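Local coordinates for protein chitinase (Paenibacillus sp. FPU-7, PDB 5GZT) that probably breaks down chitin by random endo-hydrolysis of the beta-1,4 linkages between its N-acetylglucosamine units, using glycosyl hydrolase family 18 domains, at residues S281-W286 / T302-A307; L361-S366 / Y399-I404; L453-G458 / P474-I479; G531-R536 / F620-Y625. One frame throughout, in Å; residues are numbered along the deposited sequence.

Interaction 1: residues S281-W286 / T302-A307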
# COMPACT_ATOMS: atom_id res chain seq x y z
N SER B 281 -2.95 -2.38 -1.91
CA SER B 281 -3.32 -3.51 -2.77
C SER B 281 -4.83 -3.65 -2.95
O SER B 281 -5.52 -3.99 -2.00
CB SER B 281 -2.69 -4.80 -2.23
OG SER B 281 -3.17 -5.97 -2.91
N TYR B 282 -5.35 -3.36 -4.13
CA TYR B 282 -6.77 -3.58 -4.46
C TYR B 282 -6.92 -5.07 -4.65
O TYR B 282 -6.08 -5.69 -5.30
CB TYR B 282 -7.23 -2.88 -5.74
CG TYR B 282 -7.73 -1.47 -5.56
CD1 TYR B 282 -6.85 -0.39 -5.58
CD2 TYR B 282 -9.06 -1.19 -5.38
CE1 TYR B 282 -7.32 0.92 -5.45
CE2 TYR B 282 -9.51 0.12 -5.23
CZ TYR B 282 -8.63 1.19 -5.26
OH TYR B 282 -9.05 2.50 -5.15
N ILE B 283 -7.99 -5.63 -4.07
CA ILE B 283 -8.31 -7.06 -4.15
C ILE B 283 -9.73 -7.17 -4.62
O ILE B 283 -10.60 -6.59 -4.01
CB ILE B 283 -8.18 -7.72 -2.77
CG1 ILE B 283 -6.71 -8.01 -2.48
CG2 ILE B 283 -8.99 -9.03 -2.71
CD1 ILE B 283 -6.25 -9.41 -2.88
N PRO B 284 -9.99 -7.95 -5.68
CA PRO B 284 -11.29 -7.97 -6.28
C PRO B 284 -12.27 -8.86 -5.50
O PRO B 284 -11.91 -9.95 -5.05
CB PRO B 284 -11.04 -8.64 -7.64
CG PRO B 284 -9.89 -9.52 -7.40
CD PRO B 284 -9.03 -8.78 -6.43
N ALA B 285 -13.49 -8.41 -5.46
CA ALA B 285 -14.54 -9.09 -4.70
C ALA B 285 -15.01 -10.35 -5.38
O ALA B 285 -15.58 -11.21 -4.73
CB ALA B 285 -15.72 -8.15 -4.51
N TRP B 286 -14.71 -10.46 -6.66
CA TRP B 286 -15.29 -11.50 -7.52
C TRP B 286 -14.39 -12.70 -7.61
O TRP B 286 -14.66 -13.57 -8.39
CB TRP B 286 -15.61 -10.93 -8.93
CG TRP B 286 -14.58 -10.01 -9.54
CD1 TRP B 286 -13.46 -10.37 -10.25
CD2 TRP B 286 -14.58 -8.58 -9.53
NE1 TRP B 286 -12.77 -9.24 -10.68
CE2 TRP B 286 -13.41 -8.14 -10.20
CE3 TRP B 286 -15.44 -7.62 -8.96
CZ2 TRP B 286 -13.11 -6.79 -10.39
CZ3 TRP B 286 -15.13 -6.30 -9.10
CH2 TRP B 286 -13.99 -5.88 -9.82
N THR B 302 0.63 -2.78 2.84
CA THR B 302 0.21 -2.21 4.12
C THR B 302 -1.27 -2.04 4.22
O THR B 302 -1.82 -2.00 5.36
CB THR B 302 0.86 -0.84 4.40
OG1 THR B 302 0.42 0.10 3.41
CG2 THR B 302 2.33 -0.97 4.34
N HIS B 303 -1.92 -1.92 3.08
CA HIS B 303 -3.36 -1.72 3.00
C HIS B 303 -3.95 -2.64 1.95
O HIS B 303 -3.37 -2.81 0.89
CB HIS B 303 -3.72 -0.33 2.56
CG HIS B 303 -3.42 0.74 3.56
ND1 HIS B 303 -2.16 0.98 4.06
CD2 HIS B 303 -4.22 1.72 4.07
CE1 HIS B 303 -2.19 2.04 4.85
NE2 HIS B 303 -3.44 2.47 4.92
N LEU B 304 -5.13 -3.17 2.22
CA LEU B 304 -5.86 -4.06 1.32
C LEU B 304 -7.22 -3.39 1.12
O LEU B 304 -7.90 -3.08 2.11
CB LEU B 304 -5.84 -5.43 1.93
CG LEU B 304 -6.76 -6.65 1.72
CD1 LEU B 304 -7.70 -6.48 0.56
CD2 LEU B 304 -5.97 -7.95 1.76
N TYR B 305 -7.54 -3.04 -0.11
CA TYR B 305 -8.85 -2.43 -0.46
C TYR B 305 -9.73 -3.52 -1.08
O TYR B 305 -9.38 -4.13 -2.16
CB TYR B 305 -8.74 -1.29 -1.50
CG TYR B 305 -8.31 0.04 -1.00
CD1 TYR B 305 -7.63 0.17 0.21
CD2 TYR B 305 -8.60 1.20 -1.72
CE1 TYR B 305 -7.28 1.41 0.68
CE2 TYR B 305 -8.24 2.44 -1.25
CZ TYR B 305 -7.61 2.53 -0.04
OH TYR B 305 -7.17 3.74 0.49
N TYR B 306 -10.90 -3.78 -0.44
CA TYR B 306 -11.86 -4.75 -0.98
C TYR B 306 -12.65 -4.04 -2.03
O TYR B 306 -13.35 -3.06 -1.75
CB TYR B 306 -12.76 -5.35 0.10
CG TYR B 306 -13.63 -6.52 -0.38
CD1 TYR B 306 -13.06 -7.73 -0.65
CD2 TYR B 306 -14.98 -6.38 -0.55
CE1 TYR B 306 -13.82 -8.81 -1.08
CE2 TYR B 306 -15.77 -7.46 -0.95
CZ TYR B 306 -15.19 -8.66 -1.23
OH TYR B 306 -15.95 -9.73 -1.61
N ALA B 307 -12.47 -4.49 -3.28
CA ALA B 307 -13.03 -3.84 -4.41
C ALA B 307 -14.18 -4.71 -4.98
O ALA B 307 -13.94 -5.65 -5.78
CB ALA B 307 -11.97 -3.66 -5.44
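Tyr-282 and Tyr-305 are paired across two neighbouring parallel strands, and their side chains meet at a slant. The ring contact is edge-to-face: the edge of Tyr-305 turns to the face of Tyr-282, the planes 69° apart, and Tyr-305 CD2 comes within 3.5 Å of Tyr-282 CZ. Tyr-305 CB adds a CH-pi contact over the same ring, and Ala-307 CB closes in at the ring's edge, 3.8 Å from Tyr-282 CD2. The hydroxyls reach further, Tyr-282 OH to Asp-407 and Tyr-305 OH to Tyr-478. An alanine in place of Tyr-282 would probably leave Tyr-305 with no ring to lean its edge on and Asp-407 without this hydroxyl partner.

In the apolar contact on the other face, Ile-283 CG1 and Leu-304 CD1 meet at 3.5 Å. With its CG anti to the backbone N (chi1 -171°), Tyr-306 lays its ring beside Ala-285, CB of which is 3.4 Å from Tyr-306 CZ. Its hydroxyl goes on to Asp-344, and helix 344-352 packs against Tyr-306 and Ile-283.

Backbone hydrogen bonds join the strands in parallel register. Ser-281 N to His-303 O and Tyr-305 N to Ser-281 O start the series; Ile-283 N to Tyr-305 O (2.8 Å) and Ala-307 N to Ile-283 O continue it. The last, Ala-285 N to Ala-307 O, is more bent, at 143°, as 281-286 leaves the strand.

Tyr-282 and Tyr-305 facing the interior, with Ile-283, Leu-304 and Tyr-306 on the helix side, mark two adjacent strands of a TIM barrel, here the barrel of a glycosyl hydrolase family 18 domain.

Interaction 2: residues L361-S366 / Y399-I404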
# COMPACT_ATOMS: atom_id res chain seq x y z
N LEU B 361 -1.60 -4.69 9.04
CA LEU B 361 -2.39 -4.58 7.81
C LEU B 361 -3.66 -3.88 8.10
O LEU B 361 -4.33 -4.28 9.04
CB LEU B 361 -2.72 -5.97 7.25
CG LEU B 361 -3.72 -5.97 6.08
CD1 LEU B 361 -3.04 -5.34 4.85
CD2 LEU B 361 -4.17 -7.41 5.81
N LYS B 362 -3.98 -2.81 7.35
CA LYS B 362 -5.31 -2.20 7.32
C LYS B 362 -6.14 -2.72 6.13
O LYS B 362 -5.62 -2.90 5.02
CB LYS B 362 -5.24 -0.67 7.29
CG LYS B 362 -5.07 -0.11 8.70
CD LYS B 362 -4.69 1.35 8.75
CE LYS B 362 -4.13 1.69 10.14
NZ LYS B 362 -5.18 1.72 11.19
N VAL B 363 -7.43 -2.98 6.38
CA VAL B 363 -8.33 -3.41 5.34
C VAL B 363 -9.42 -2.41 5.21
O VAL B 363 -10.11 -2.18 6.18
CB VAL B 363 -8.94 -4.80 5.61
CG1 VAL B 363 -9.83 -5.21 4.44
CG2 VAL B 363 -7.89 -5.88 5.87
N LEU B 364 -9.62 -1.84 4.03
CA LEU B 364 -10.70 -0.90 3.82
C LEU B 364 -11.69 -1.39 2.81
O LEU B 364 -11.37 -2.21 1.97
CB LEU B 364 -10.18 0.43 3.35
CG LEU B 364 -9.40 1.34 4.35
CD1 LEU B 364 -8.00 0.85 4.69
CD2 LEU B 364 -9.30 2.71 3.75
N VAL B 365 -12.89 -0.83 2.86
CA VAL B 365 -13.88 -1.14 1.88
C VAL B 365 -13.76 -0.05 0.90
O VAL B 365 -13.76 1.10 1.28
CB VAL B 365 -15.34 -1.22 2.40
CG1 VAL B 365 -15.78 0.00 3.20
CG2 VAL B 365 -16.30 -1.34 1.20
N SER B 366 -13.69 -0.41 -0.39
CA SER B 366 -13.71 0.56 -1.42
C SER B 366 -15.08 0.54 -2.08
O SER B 366 -15.57 -0.48 -2.52
CB SER B 366 -12.55 0.29 -2.43
OG SER B 366 -12.65 1.20 -3.50
N TYR B 399 -18.00 -5.53 8.96
CA TYR B 399 -16.85 -6.43 8.64
C TYR B 399 -15.55 -6.14 9.36
O TYR B 399 -14.53 -6.80 9.08
CB TYR B 399 -16.67 -6.47 7.13
CG TYR B 399 -17.95 -6.91 6.41
CD1 TYR B 399 -18.37 -8.23 6.47
CD2 TYR B 399 -18.71 -6.01 5.72
CE1 TYR B 399 -19.50 -8.64 5.81
CE2 TYR B 399 -19.86 -6.38 5.08
CZ TYR B 399 -20.24 -7.71 5.11
OH TYR B 399 -21.39 -8.10 4.49
N ASN B 400 -15.59 -5.26 10.36
CA ASN B 400 -14.42 -4.93 11.20
C ASN B 400 -13.26 -4.30 10.39
O ASN B 400 -12.10 -4.63 10.59
CB ASN B 400 -13.92 -6.16 11.96
CG ASN B 400 -14.99 -6.74 12.89
OD1 ASN B 400 -15.66 -6.03 13.67
ND2 ASN B 400 -15.13 -8.05 12.83
N LEU B 401 -13.61 -3.40 9.52
CA LEU B 401 -12.63 -2.77 8.63
C LEU B 401 -12.04 -1.52 9.28
O LEU B 401 -12.57 -0.97 10.27
CB LEU B 401 -13.32 -2.39 7.31
CG LEU B 401 -14.04 -3.55 6.62
CD1 LEU B 401 -14.72 -3.08 5.37
CD2 LEU B 401 -13.12 -4.75 6.37
N ASP B 402 -10.97 -1.05 8.65
CA ASP B 402 -10.18 0.00 9.17
C ASP B 402 -10.43 1.30 8.51
O ASP B 402 -9.76 2.29 8.81
CB ASP B 402 -8.74 -0.39 9.06
CG ASP B 402 -8.43 -1.65 9.83
OD1 ASP B 402 -8.55 -1.61 11.07
OD2 ASP B 402 -8.02 -2.69 9.22
N GLY B 403 -11.41 1.38 7.62
CA GLY B 403 -11.68 2.66 6.98
C GLY B 403 -12.46 2.51 5.71
O GLY B 403 -12.87 1.41 5.37
N ILE B 404 -12.65 3.62 5.01
CA ILE B 404 -13.54 3.68 3.86
C ILE B 404 -12.79 4.45 2.77
O ILE B 404 -12.21 5.55 3.04
CB ILE B 404 -14.81 4.52 4.15
CG1 ILE B 404 -15.70 3.85 5.23
CG2 ILE B 404 -15.70 4.72 2.94
CD1 ILE B 404 -16.81 4.79 5.73
O HOH W 1 -7.74 2.91 10.33
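Strand 362-368 and the chain entering strand 403-407 come together in parallel fashion, Val-365 opposite Ile-404, with the end-to-end directions of 361-365 and 401-404 56° apart and one weak bond from Val-365 N to Gly-403 O. The two strands are neighbours in the TIM barrel, and Asp-402 opens the DxxDxDxE signature of family 18. Ahead of it, helix 382-398 ends in a Schellman motif with Asn-400 as C-prime residue.

Asp-402 grips Val-363 from two points. Its backbone N gives a nearly straight bond to Val-363 O (2.8 Å, 176°), while OD2 takes Val-363 N at 2.9 Å through the anti lone pair. CG lies beside the backbone N of Asp-402 (chi1 -60°), which brings the carboxylate round to that N-H. Lys-355 forms a salt bridge with OD2 and Lys-449 with OD1. An alanine here would probably leave the N-H of Val-363 without its acceptor and both lysines without their counter-charge.

The apolar part is carried by Leu-401, which splits its methyls between two valines: CD2 reaches Val-363 CG1 at 3.8 Å, and CD1 reaches Val-365 CB at 3.6 Å. Leu-364 lies over the Gly-403 peptide, its CB 3.5 Å from Gly-403 O. The backbone angles of Gly-403 by themselves call for glycine.

The Lys-362 chain crosses Asp-402 at about a right angle, CG against CB. Its amine also bonds Pro-217 O, and a water joins it to the backbone, accepting from Lys-362 NZ at 3.0 Å and donating to Asp-402 O at 2.6 Å.

Interaction 3: residues L453-G458 / P474-I479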
# COMPACT_ATOMS: atom_id res chain seq x y z
N LEU B 453 -10.03 7.79 5.76
CA LEU B 453 -10.92 8.12 4.67
C LEU B 453 -10.07 8.50 3.46
O LEU B 453 -9.15 9.33 3.57
CB LEU B 453 -11.81 9.29 5.01
CG LEU B 453 -12.84 9.64 3.96
CD1 LEU B 453 -13.91 8.55 3.81
CD2 LEU B 453 -13.48 10.95 4.29
N ALA B 454 -10.39 7.91 2.31
CA ALA B 454 -9.56 8.07 1.09
C ALA B 454 -10.43 7.99 -0.11
O ALA B 454 -11.58 7.55 -0.02
CB ALA B 454 -8.44 7.00 1.05
N ILE B 455 -9.93 8.49 -1.23
CA ILE B 455 -10.58 8.31 -2.49
C ILE B 455 -9.61 7.77 -3.54
O ILE B 455 -8.38 7.91 -3.39
CB ILE B 455 -11.20 9.61 -3.04
CG1 ILE B 455 -10.15 10.65 -3.43
CG2 ILE B 455 -12.20 10.13 -2.00
CD1 ILE B 455 -10.73 11.85 -4.15
N ALA B 456 -10.18 7.20 -4.60
CA ALA B 456 -9.50 7.05 -5.90
C ALA B 456 -9.92 8.14 -6.84
O ALA B 456 -11.12 8.42 -7.00
CB ALA B 456 -9.76 5.68 -6.53
N ALA B 457 -8.94 8.76 -7.49
CA ALA B 457 -9.16 9.92 -8.35
C ALA B 457 -8.66 9.72 -9.78
O ALA B 457 -7.65 9.05 -10.00
CB ALA B 457 -8.41 11.07 -7.74
N GLY B 458 -9.31 10.40 -10.70
CA GLY B 458 -8.97 10.39 -12.08
C GLY B 458 -7.71 11.14 -12.32
O GLY B 458 -7.37 12.13 -11.62
N PRO B 474 -8.49 18.29 2.98
CA PRO B 474 -8.46 18.17 4.45
C PRO B 474 -9.27 17.03 5.03
O PRO B 474 -8.93 16.51 6.09
CB PRO B 474 -8.99 19.52 4.92
CG PRO B 474 -8.56 20.46 3.87
CD PRO B 474 -8.71 19.67 2.56
N TYR B 475 -10.29 16.57 4.35
CA TYR B 475 -10.99 15.39 4.85
C TYR B 475 -10.33 14.01 4.61
O TYR B 475 -10.75 13.02 5.24
CB TYR B 475 -12.38 15.39 4.27
CG TYR B 475 -13.09 16.69 4.43
CD1 TYR B 475 -13.20 17.30 5.69
CD2 TYR B 475 -13.67 17.33 3.32
CE1 TYR B 475 -13.87 18.54 5.81
CE2 TYR B 475 -14.33 18.55 3.43
CZ TYR B 475 -14.43 19.15 4.67
OH TYR B 475 -15.12 20.35 4.72
N LEU B 476 -9.29 13.95 3.74
CA LEU B 476 -8.75 12.67 3.22
C LEU B 476 -7.39 12.31 3.80
O LEU B 476 -6.55 13.13 3.84
CB LEU B 476 -8.66 12.77 1.68
CG LEU B 476 -9.98 13.13 1.01
CD1 LEU B 476 -9.82 13.40 -0.47
CD2 LEU B 476 -11.04 12.08 1.23
N ASP B 477 -7.16 11.10 4.27
CA ASP B 477 -5.78 10.68 4.55
C ASP B 477 -4.84 10.68 3.31
O ASP B 477 -3.60 10.94 3.42
CB ASP B 477 -5.76 9.30 5.19
CG ASP B 477 -6.41 9.28 6.58
OD1 ASP B 477 -7.67 9.32 6.59
OD2 ASP B 477 -5.66 9.17 7.61
N TYR B 478 -5.41 10.34 2.16
CA TYR B 478 -4.69 10.38 0.87
C TYR B 478 -5.62 10.25 -0.29
O TYR B 478 -6.80 9.83 -0.15
CB TYR B 478 -3.60 9.30 0.85
CG TYR B 478 -4.09 7.96 1.29
CD1 TYR B 478 -4.16 7.63 2.61
CD2 TYR B 478 -4.46 6.96 0.34
CE1 TYR B 478 -4.62 6.40 3.04
CE2 TYR B 478 -4.89 5.69 0.77
CZ TYR B 478 -5.01 5.42 2.11
OH TYR B 478 -5.42 4.18 2.56
N ILE B 479 -5.11 10.68 -1.44
CA ILE B 479 -5.73 10.44 -2.72
C ILE B 479 -4.93 9.32 -3.44
O ILE B 479 -3.71 9.42 -3.65
CB ILE B 479 -5.77 11.72 -3.56
CG1 ILE B 479 -6.62 12.80 -2.82
CG2 ILE B 479 -6.40 11.43 -4.91
CD1 ILE B 479 -6.56 14.13 -3.49
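A buried, mostly apolar strand-to-strand contact with a polar fastening at one end joins Leu-453 to Asp-477 and Ile-455 to Ile-479, in the parallel wall of the family 18 TIM barrel. Strand 452-457 lies here beside the chain entering strand 478-481; residues 453-457 and 475-479 run 45° apart.

The fastening comes from Asp-477. Its backbone N bonds Leu-453 O at 2.8 Å, and OD1 takes Leu-453 N at 2.9 Å, met on the anti side but 35° out of the carboxylate plane. The second oxygen, OD2, is bonded by the hydroxyls of Thr-252 and Tyr-450.

Outward, the contact is aliphatic. Leu-476 wedges both methyls against strand 452-457: CD2 touches Ile-455 CG2 at 3.9 Å and Leu-453 CD2 a little further off, while CD1 meets the CG1 and CD1 end of Ile-455. Ile-455 and Ile-479 lie side by side, pointing the same way, and helix 425-447 covers Ile-455 and Leu-476. Ile-479 CG2 presses closely on Ala-457 CB, at 3.5 Å.

Inward, the methyl of Ala-454 sits over one face of the Tyr-478 ring in a CH-pi contact, CB 4.0 Å from the centroid and 18° off the normal. The Tyr-478 hydroxyl goes to Tyr-305 and Glu-452.

The chemistry implies a division of work: the backbone N and O of Leu-453 are both satisfied by the one aspartate, which is likely to set where the incoming chain meets the strand, while the remaining contact relies on close-fitting methyl groups and a tyrosine face.

Interaction 4: residues G531-R536 / F620-Y625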
# COMPACT_ATOMS: atom_id res chain seq x y z
N GLY B 531 -0.25 2.02 -10.12
CA GLY B 531 0.32 1.09 -11.08
C GLY B 531 -0.73 0.03 -11.42
O GLY B 531 -1.76 -0.10 -10.72
N ALA B 532 -0.48 -0.70 -12.48
CA ALA B 532 -1.42 -1.71 -12.99
C ALA B 532 -0.80 -3.08 -13.18
O ALA B 532 0.33 -3.18 -13.70
CB ALA B 532 -1.99 -1.22 -14.29
N PHE B 533 -1.55 -4.14 -12.88
CA PHE B 533 -1.11 -5.50 -13.07
C PHE B 533 -1.78 -6.07 -14.28
O PHE B 533 -2.01 -7.33 -14.40
CB PHE B 533 -1.36 -6.37 -11.83
CG PHE B 533 -0.51 -6.01 -10.60
CD1 PHE B 533 0.33 -4.93 -10.52
CD2 PHE B 533 -0.59 -6.86 -9.48
CE1 PHE B 533 1.08 -4.67 -9.41
CE2 PHE B 533 0.15 -6.60 -8.35
CZ PHE B 533 0.94 -5.48 -8.29
N TYR B 534 -2.04 -5.17 -15.24
CA TYR B 534 -2.64 -5.53 -16.50
C TYR B 534 -2.15 -4.59 -17.58
O TYR B 534 -1.48 -3.56 -17.29
CB TYR B 534 -4.18 -5.57 -16.36
CG TYR B 534 -4.74 -4.17 -16.20
CD1 TYR B 534 -4.77 -3.55 -14.98
CD2 TYR B 534 -5.11 -3.42 -17.31
CE1 TYR B 534 -5.18 -2.20 -14.85
CE2 TYR B 534 -5.55 -2.10 -17.18
CZ TYR B 534 -5.57 -1.50 -15.94
OH TYR B 534 -5.96 -0.19 -15.85
N SER B 535 -2.36 -4.98 -18.83
CA SER B 535 -1.93 -4.25 -19.97
C SER B 535 -3.13 -3.63 -20.72
O SER B 535 -4.27 -4.11 -20.57
CB SER B 535 -1.26 -5.18 -20.94
OG SER B 535 -2.12 -6.23 -21.33
N ARG B 536 -2.83 -2.66 -21.56
CA ARG B 536 -3.75 -2.14 -22.59
C ARG B 536 -3.18 -2.57 -23.91
O ARG B 536 -1.94 -2.50 -24.10
CB ARG B 536 -3.89 -0.61 -22.54
CG ARG B 536 -4.69 -0.17 -21.35
CD ARG B 536 -6.21 -0.27 -21.72
NE ARG B 536 -7.06 -0.14 -20.54
CZ ARG B 536 -8.34 -0.49 -20.53
NH1 ARG B 536 -8.96 -0.84 -21.63
NH2 ARG B 536 -8.97 -0.45 -19.41
N PHE B 620 2.56 3.61 -3.05
CA PHE B 620 2.29 2.91 -4.27
C PHE B 620 0.95 2.20 -4.16
O PHE B 620 0.75 1.35 -3.28
CB PHE B 620 3.43 1.91 -4.52
CG PHE B 620 3.63 1.51 -6.00
CD1 PHE B 620 2.56 1.10 -6.82
CD2 PHE B 620 4.90 1.39 -6.54
CE1 PHE B 620 2.76 0.73 -8.15
CE2 PHE B 620 5.08 1.01 -7.85
CZ PHE B 620 4.00 0.67 -8.65
N MET B 621 0.02 2.52 -5.05
CA MET B 621 -1.29 1.81 -5.11
C MET B 621 -1.31 0.97 -6.41
O MET B 621 -0.76 1.41 -7.41
CB MET B 621 -2.45 2.81 -5.20
CG MET B 621 -3.80 2.17 -5.47
SD MET B 621 -4.23 1.95 -7.19
CE MET B 621 -4.74 3.60 -7.69
N TYR B 622 -1.95 -0.20 -6.40
CA TYR B 622 -2.11 -0.97 -7.64
C TYR B 622 -3.40 -1.75 -7.77
O TYR B 622 -3.94 -2.22 -6.77
CB TYR B 622 -0.90 -1.89 -7.80
CG TYR B 622 -0.55 -2.82 -6.64
CD1 TYR B 622 -1.30 -3.97 -6.34
CD2 TYR B 622 0.54 -2.59 -5.88
CE1 TYR B 622 -0.94 -4.84 -5.25
CE2 TYR B 622 0.95 -3.46 -4.89
CZ TYR B 622 0.20 -4.59 -4.56
OH TYR B 622 0.71 -5.40 -3.51
N TRP B 623 -3.89 -1.82 -9.02
CA TRP B 623 -5.04 -2.56 -9.43
C TRP B 623 -4.56 -3.67 -10.34
O TRP B 623 -3.96 -3.35 -11.37
CB TRP B 623 -5.94 -1.67 -10.30
CG TRP B 623 -7.12 -2.43 -10.79
CD1 TRP B 623 -7.24 -3.13 -11.96
CD2 TRP B 623 -8.34 -2.59 -10.10
NE1 TRP B 623 -8.46 -3.71 -12.03
CE2 TRP B 623 -9.16 -3.42 -10.90
CE3 TRP B 623 -8.83 -2.13 -8.90
CZ2 TRP B 623 -10.44 -3.81 -10.51
CZ3 TRP B 623 -10.13 -2.53 -8.50
CH2 TRP B 623 -10.92 -3.31 -9.31
N GLU B 624 -4.77 -4.95 -10.02
CA GLU B 624 -5.20 -5.44 -8.73
C GLU B 624 -4.42 -6.73 -8.44
O GLU B 624 -3.87 -7.38 -9.35
CB GLU B 624 -6.75 -5.63 -8.63
CG GLU B 624 -7.50 -6.29 -9.80
CD GLU B 624 -7.52 -7.81 -9.72
OE1 GLU B 624 -8.26 -8.37 -10.49
OE2 GLU B 624 -6.77 -8.43 -8.94
N TYR B 625 -4.32 -7.04 -7.15
CA TYR B 625 -3.34 -8.03 -6.63
C TYR B 625 -3.41 -9.37 -7.34
O TYR B 625 -2.36 -9.97 -7.55
CB TYR B 625 -3.50 -8.19 -5.13
CG TYR B 625 -2.49 -9.11 -4.45
CD1 TYR B 625 -1.31 -8.64 -3.96
CD2 TYR B 625 -2.76 -10.49 -4.29
CE1 TYR B 625 -0.35 -9.48 -3.42
CE2 TYR B 625 -1.85 -11.32 -3.64
CZ TYR B 625 -0.66 -10.82 -3.22
OH TYR B 625 0.30 -11.61 -2.61
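The rings of Phe-533 and Tyr-622 form an offset stack, planes 21° and centroids 4.4 Å apart, on the helix side of the family 18 TIM barrel, where Phe-533 follows strand 527-532 and Tyr-622 lies on strand 619-623. Phe-533 CZ lies over the centre of the Tyr-622 ring and comes closest to its CD1, at 3.3 Å. Tyr-622 holds its CG between the backbone N and the carbonyl carbon (chi1 54°), which turns one ring face to Phe-533. Helix 633-642 packs on the pair, through Leu-634 against Phe-533 and Ala-635 against Tyr-622.

Trp-623 faces inward, and Tyr-534, just past the end of strand 527-532, meets it with the ring planes at 88°. Tyr-534 CE1 approaches the indole at its edge, 3.7 Å from Trp-623 CD1. Tyr-534 OH bonds Asp-485; Phe-308 and Tyr-282 border the indole. A tryptophan at this strand end, followed by the cis peptide before Glu-624, is consistent with the one that floors the substrate cleft in family 18 chitinases.

Gly-531 makes room for Phe-620: a CB there would fall on the ring's CE1. Its backbone ties the strands, N to Met-621 O at 2.8 Å and O to Trp-623 N at 3.2 Å. Beyond it, Phe-533 N still reaches Trp-623 O at 3.0 Å, and Phe-533 CD2 rests 3.3 Å from Glu-624 O.

Overall arrangement
All four interactions are buried and belong to one family 18 barrel, each joining parallel strands. Interactions 1 and 2 share an edge, through Leu-304 bonded to Lys-362 and Leu-364. Interaction 2 passes to interaction 3 by Ile-404 O to Ala-454 N, and interaction 4 returns to interaction 1 by Tyr-282 with Tyr-622 and Tyr-625. Interactions 2 and 3 use the same device, an aspartate bonding both backbone N and O of one strand residue, before their strands run in. Interactions 1 and 4 rely on aromatic rings instead. Across the interior, the hydroxyls of Tyr-305 and Tyr-478 join interactions 1 and 3, whereas interactions 2 and 4 stay about 7 Å apart at their nearest atoms.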